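Local coordinates for receptor-like protein kinase ANXUR1 (Arabidopsis thaliana, PDB 6FIG) that is a malectin-like receptor kinase involved in plant reproduction, whose ectodomain probably senses extracellular signals for a serine/threonine kinase domain, at residues A[14-17]-A[21-24]; A[254-257]-A[262-265]. All blocks are in the same frame, centred on the assembly; numbering follows the deposited sequence. Where two conformers were deposited one is given.

Contact 1: A[14-17]-A[21-24]; sequences SADQ and KWEP. With EDO (1,2-ethanediol), chain J.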
ATOM      1  N   SER A  14     -13.049   6.660  -7.343  1.00 39.30           N
ATOM      2  CA  SER A  14     -13.995   6.047  -6.423  1.00 39.97           C
ATOM      3  C   SER A  14     -13.240   5.184  -5.418  1.00 39.51           C
ATOM      4  O   SER A  14     -12.065   4.898  -5.620  1.00 38.75           O
ATOM      5  CB  SER A  14     -15.029   5.222  -7.190  1.00 39.12           C
ATOM      6  OG  SER A  14     -14.428   4.196  -7.973  1.00 38.18           O
ATOM      7  N   ALA A  15     -13.919   4.790  -4.346  1.00 40.11           N
ATOM      8  CA  ALA A  15     -13.339   3.905  -3.327  1.00 39.35           C
ATOM      9  C   ALA A  15     -14.400   2.946  -2.859  1.00 39.61           C
ATOM     10  O   ALA A  15     -15.561   3.323  -2.753  1.00 41.27           O
ATOM     11  CB  ALA A  15     -12.799   4.707  -2.152  1.00 41.10           C
ATOM     12  N   ASP A  16     -14.003   1.709  -2.575  1.00 38.94           N
ATOM     13  CA  ASP A  16     -14.947   0.674  -2.119  1.00 39.57           C
ATOM     14  C   ASP A  16     -15.060   0.596  -0.575  1.00 41.12           C
ATOM     15  O   ASP A  16     -14.484   1.419   0.141  1.00 42.63           O
ATOM     16  CB  ASP A  16     -14.629  -0.679  -2.776  1.00 38.01           C
ATOM     17  CG  ASP A  16     -13.305  -1.294  -2.313  1.00 37.38           C
ATOM     18  OD1 ASP A  16     -12.807  -0.931  -1.222  1.00 37.67           O
ATOM     19  OD2 ASP A  16     -12.768  -2.147  -3.069  1.00 35.73           O
ATOM     20  N   GLN A  17     -15.808  -0.391  -0.085  1.00 41.97           N
ATOM     21  CA  GLN A  17     -16.064  -0.575   1.361  1.00 44.30           C
ATOM     22  C   GLN A  17     -14.815  -0.968   2.158  1.00 43.04           C
ATOM     23  O   GLN A  17     -14.784  -0.815   3.370  1.00 44.13           O
ATOM     24  CB  GLN A  17     -17.185  -1.618   1.595  1.00 45.90           C
ATOM     25  CG  GLN A  17     -16.772  -3.097   1.656  1.00 45.95           C
ATOM     26  CD  GLN A  17     -16.027  -3.639   0.429  1.00 44.92           C
ATOM     27  OE1 GLN A  17     -16.054  -3.052  -0.666  1.00 46.50           O
ATOM     28  NE2 GLN A  17     -15.370  -4.783   0.605  1.00 44.83           N
ATOM     29  N   LYS A  21      -8.751   2.242  -3.395  1.00 34.45           N
ATOM     30  CA  LYS A  21      -8.969   3.362  -4.308  0.67 35.16           C
ATOM     31  C   LYS A  21      -9.045   2.840  -5.730  1.00 33.16           C
ATOM     32  O   LYS A  21      -8.236   2.011  -6.142  1.00 32.59           O
ATOM     33  CB  LYS A  21      -7.866   4.411  -4.194  0.67 36.39           C
ATOM     34  CG  LYS A  21      -7.916   5.205  -2.899  0.67 38.72           C
ATOM     35  CD  LYS A  21      -6.805   6.250  -2.837  0.67 40.41           C
ATOM     36  CE  LYS A  21      -6.323   6.478  -1.415  0.67 41.95           C
ATOM     37  NZ  LYS A  21      -5.669   5.278  -0.828  0.67 40.87           N
ATOM     38  N   TRP A  22     -10.037   3.323  -6.475  1.00 32.62           N
ATOM     39  CA  TRP A  22     -10.221   2.946  -7.874  1.00 31.00           C
ATOM     40  C   TRP A  22     -10.231   4.207  -8.740  1.00 31.76           C
ATOM     41  O   TRP A  22     -10.577   5.301  -8.270  1.00 33.17           O
ATOM     42  CB  TRP A  22     -11.550   2.223  -8.068  1.00 30.22           C
ATOM     43  CG  TRP A  22     -11.687   0.916  -7.371  1.00 29.27           C
ATOM     44  CD1 TRP A  22     -11.946   0.713  -6.058  1.00 29.58           C
ATOM     45  CD2 TRP A  22     -11.600  -0.385  -7.967  1.00 27.72           C
ATOM     46  NE1 TRP A  22     -12.041  -0.631  -5.791  1.00 29.12           N
ATOM     47  CE2 TRP A  22     -11.824  -1.329  -6.944  1.00 27.60           C
ATOM     48  CE3 TRP A  22     -11.346  -0.843  -9.260  1.00 27.05           C
ATOM     49  CZ2 TRP A  22     -11.812  -2.711  -7.174  1.00 27.02           C
ATOM     50  CZ3 TRP A  22     -11.336  -2.219  -9.487  1.00 25.95           C
ATOM     51  CH2 TRP A  22     -11.548  -3.133  -8.444  1.00 26.10           C
ATOM     52  N   GLU A  23      -9.839   4.042  -9.999  1.00 30.96           N
ATOM     53  CA  GLU A  23      -9.830   5.128 -10.973  1.00 32.63           C
ATOM     54  C   GLU A  23     -10.486   4.694 -12.276  1.00 31.49           C
ATOM     55  O   GLU A  23     -10.650   3.500 -12.519  1.00 29.56           O
ATOM     56  CB  GLU A  23      -8.400   5.612 -11.237  1.00 33.79           C
ATOM     57  CG  GLU A  23      -7.502   4.631 -11.984  1.00 33.89           C
ATOM     58  CD  GLU A  23      -6.124   5.200 -12.237  1.00 35.15           C
ATOM     59  OE1 GLU A  23      -6.015   6.229 -12.922  1.00 37.66           O
ATOM     60  OE2 GLU A  23      -5.146   4.632 -11.741  1.00 36.13           O
ATOM     61  N   PRO A  24     -10.877   5.667 -13.127  1.00 32.17           N
ATOM     62  CA  PRO A  24     -11.417   5.296 -14.427  1.00 32.15           C
ATOM     63  C   PRO A  24     -10.445   4.503 -15.295  1.00 31.76           C
ATOM     64  O   PRO A  24      -9.219   4.691 -15.203  1.00 31.77           O
ATOM     65  CB  PRO A  24     -11.699   6.649 -15.083  1.00 33.26           C
ATOM     66  CG  PRO A  24     -11.942   7.573 -13.941  1.00 34.78           C
ATOM     67  CD  PRO A  24     -10.942   7.127 -12.911  1.00 33.92           C
TER
HETATM   68  C1  EDO J 510      -5.807   4.116  -7.903  1.00 47.60           C
HETATM   69  O1  EDO J 510      -7.176   3.764  -8.123  1.00 48.59           O
HETATM   70  C2  EDO J 510      -4.983   2.995  -8.510  1.00 45.00           C
HETATM   71  O2  EDO J 510      -5.374   2.758  -9.863  1.00 40.05           O

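Contact 2: A[254-257]-A[262-265]; sequences RSQG and INLK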
ATOM      1  N   ARG A 254      -8.082 -25.057  11.900  1.00 23.56           N
ATOM      2  CA  ARG A 254      -9.104 -26.071  12.124  1.00 25.17           C
ATOM      3  C   ARG A 254      -8.353 -27.340  12.464  1.00 25.00           C
ATOM      4  O   ARG A 254      -7.359 -27.678  11.820  1.00 24.33           O
ATOM      5  CB  ARG A 254      -9.998 -26.275  10.905  1.00 25.04           C
ATOM      6  CG  ARG A 254     -11.213 -27.156  11.158  1.00 26.40           C
ATOM      7  CD  ARG A 254     -12.125 -27.235   9.952  1.00 26.77           C
ATOM      8  NE  ARG A 254     -12.640 -25.907   9.593  1.00 26.67           N
ATOM      9  CZ  ARG A 254     -13.632 -25.273  10.225  1.00 29.05           C
ATOM     10  NH1 ARG A 254     -14.285 -25.838  11.241  1.00 30.68           N
ATOM     11  NH2 ARG A 254     -14.010 -24.066   9.819  1.00 29.47           N
ATOM     12  N   SER A 255      -8.835 -28.028  13.486  1.00 26.07           N
ATOM     13  CA  SER A 255      -8.266 -29.310  13.896  1.00 26.42           C
ATOM     14  C   SER A 255      -9.384 -30.314  14.038  1.00 27.30           C
ATOM     15  O   SER A 255     -10.560 -29.967  13.940  1.00 27.91           O
ATOM     16  CB  SER A 255      -7.503 -29.147  15.206  1.00 26.89           C
ATOM     17  OG  SER A 255      -8.386 -28.881  16.278  1.00 29.42           O
ATOM     18  N   GLN A 256      -9.034 -31.573  14.283  1.00 27.07           N
ATOM     19  CA  GLN A 256     -10.067 -32.581  14.505  1.00 28.58           C
ATOM     20  C   GLN A 256     -10.631 -32.489  15.893  1.00 29.76           C
ATOM     21  O   GLN A 256     -11.827 -32.632  16.065  1.00 32.03           O
ATOM     22  CB  GLN A 256      -9.564 -33.974  14.194  1.00 28.75           C
ATOM     23  CG  GLN A 256      -9.510 -34.215  12.703  1.00 28.13           C
ATOM     24  CD  GLN A 256      -9.074 -35.617  12.386  1.00 28.92           C
ATOM     25  OE1 GLN A 256      -7.874 -35.886  12.341  1.00 29.31           O
ATOM     26  NE2 GLN A 256     -10.034 -36.520  12.185  1.00 29.96           N
ATOM     27  N   GLY A 257      -9.775 -32.231  16.876  1.00 29.75           N
ATOM     28  CA  GLY A 257     -10.223 -31.905  18.238  1.00 31.30           C
ATOM     29  C   GLY A 257      -9.564 -32.752  19.316  1.00 31.99           C
ATOM     30  O   GLY A 257      -8.609 -33.482  19.034  1.00 31.23           O
ATOM     31  N   ILE A 262     -12.228 -40.577  18.397  1.00 38.53           N
ATOM     32  CA  ILE A 262     -13.096 -40.040  17.358  1.00 39.15           C
ATOM     33  C   ILE A 262     -12.238 -39.610  16.156  1.00 35.51           C
ATOM     34  O   ILE A 262     -12.577 -39.904  15.016  1.00 35.65           O
ATOM     35  CB  ILE A 262     -13.931 -38.843  17.893  1.00 41.53           C
ATOM     36  CG1 ILE A 262     -14.972 -39.335  18.904  1.00 45.32           C
ATOM     37  CG2 ILE A 262     -14.584 -38.068  16.757  1.00 41.72           C
ATOM     38  CD1 ILE A 262     -15.719 -38.230  19.639  1.00 47.07           C
ATOM     39  N   ASN A 263     -11.127 -38.930  16.425  1.00 33.19           N
ATOM     40  CA  ASN A 263     -10.210 -38.476  15.372  1.00 31.16           C
ATOM     41  C   ASN A 263      -9.669 -39.623  14.512  1.00 31.10           C
ATOM     42  O   ASN A 263      -9.663 -39.547  13.290  1.00 30.12           O
ATOM     43  CB  ASN A 263      -9.057 -37.657  15.953  1.00 29.85           C
ATOM     44  CG  ASN A 263      -9.521 -36.386  16.656  1.00 29.88           C
ATOM     45  OD1 ASN A 263     -10.714 -36.011  16.595  1.00 30.48           O
ATOM     46  ND2 ASN A 263      -8.603 -35.750  17.368  1.00 28.32           N
ATOM     47  N   LEU A 264      -9.280 -40.712  15.168  1.00 32.39           N
ATOM     48  CA  LEU A 264      -8.798 -41.904  14.471  1.00 33.43           C
ATOM     49  C   LEU A 264      -9.832 -42.607  13.588  1.00 35.95           C
ATOM     50  O   LEU A 264      -9.461 -43.420  12.733  1.00 38.09           O
ATOM     51  CB  LEU A 264      -8.242 -42.909  15.486  1.00 33.83           C
ATOM     52  CG  LEU A 264      -6.911 -42.474  16.097  1.00 32.79           C
ATOM     53  CD1 LEU A 264      -6.642 -43.251  17.360  1.00 33.79           C
ATOM     54  CD2 LEU A 264      -5.782 -42.677  15.100  1.00 32.27           C
ATOM     55  N   LYS A 265     -11.118 -42.324  13.807  1.00 36.55           N
ATOM     56  CA  LYS A 265     -12.191 -42.922  13.028  1.00 37.63           C
ATOM     57  C   LYS A 265     -12.748 -42.024  11.940  1.00 37.07           C
ATOM     58  O   LYS A 265     -13.740 -42.374  11.326  1.00 37.64           O
ATOM     59  CB  LYS A 265     -13.317 -43.368  13.974  1.00 39.90           C
ATOM     60  CG  LYS A 265     -12.863 -44.454  14.934  1.00 41.17           C
ATOM     61  CD  LYS A 265     -13.890 -44.714  16.016  1.00 43.35           C
ATOM     62  CE  LYS A 265     -13.434 -45.817  16.952  1.00 44.71           C
ATOM     63  NZ  LYS A 265     -14.375 -45.940  18.088  1.00 46.40           N
TER

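Contact 1: A[14-17]-A[21-24]
Ser-14 and Trp-22 face each other as the antiparallel hydrogen-bonded pair of this hairpin. Trp-22 N gives its hydrogen to Ser-14 O at 2.7 Å, and Ser-14 N returns a nearly straight bond (172°) to Trp-22 O at 3.0 Å. Their side chains leave the same face of the strands, where Ser-14 OG lies 3.5 Å from Trp-22 CB. On the other face are Ala-15 and Lys-21, a non-hydrogen-bonded pair with CA atoms 4.5 Å apart.

With CG beside its own backbone N (chi1 -64°), Trp-22 presents its NE1 edge to Asp-16, and NE1 donates to Asp-16 OD2 at 3.2 Å. The oxygen lies in the ring plane, yet the N-H comes down on it from above the carboxylate, whose plane is turned 67° from the ring. The second oxygen, Asp-16 OD1, accepts the backbone N-H of Asp-18, making an Asx turn, and that of Lys-20. The NE1 bond helps fix the indole's rotation, and packing does the rest.

A 1,2-ethanediol, probably from the crystallisation liquor, donates from its O2 to Glu-23 OE2 at 2.7 Å and bonds Ala-5 N. The 21-24 strand runs parallel to strand 4-7, with Glu-23 bonded through its backbone to Ala-5 and Ser-7, while the indole packs on Ala-5, Ser-7 and Val-50 and meets Tyr-79 edge-to-face.

Contact 2: A[254-257]-A[262-265]
Asn-263 ND2 is gripped twice: it donates to Gly-257 O at 2.8 Å and also bonds Tyr-360 O. The first bond is fairly straight (157°) and lies in the plane of the asparagine amide, although the nitrogen stands above the plane of the glycine carbonyl. The other branch of the same amide, Asn-263 OD1, rests against Gln-256 CB at 3.4 Å.

Gln-256 reaches back the opposite way. Its chain is extended beyond CG (chi2 -177°) and slides past the asparagine, carrying NE2 to the backbone of the 260-264 helix, where it donates to Asn-263 O at 3.2 Å. That bond is bent, with an N-H...O angle of 135°, and the acceptor is tilted from the glutamine amide plane. NE2 also bonds Ser-266 O, just past the helix, while OE1 is hydrogen-bonded to Ser-362 OG, so both ends of this amide are held and its rotation is set.

Gly-257, two residues past the end of strand 252-255, has backbone angles that call for glycine, since a CB would jam against the carbonyl O of Gln-256; Asp-361 OD1 accepts its N-H. Pro-351 of strand 344-351 touches both amide side chains.

Two side-chain amides thus supply N-H donors to main-chain oxygens of two buried residues, joining the chain just past strand 252-255 to the last turn of helix 260-264, beside Leu-264 and Lys-265 of the glycan pocket.

Overall arrangement
Contact 1 and contact 2 belong to the same malectin-like ectodomain but lie on opposite sides of the chain's centre, their centres 44 Å apart and their nearest atoms about 21 Å apart. They come in series along the chain, the hairpin near the N-terminus first. Each has its own bound group close by: the Trp-22 side chain in contact 1 is about 7 Å from a calcium ion, whereas the Gln-256 side chain in contact 2 is about 7 Å from an N-acetylglucosamine whose pocket includes Leu-264 and Lys-265. Lys-21 of contact 1 packs on Gly-205 of the second subunit; contact 2 meets no other chain of the assembly.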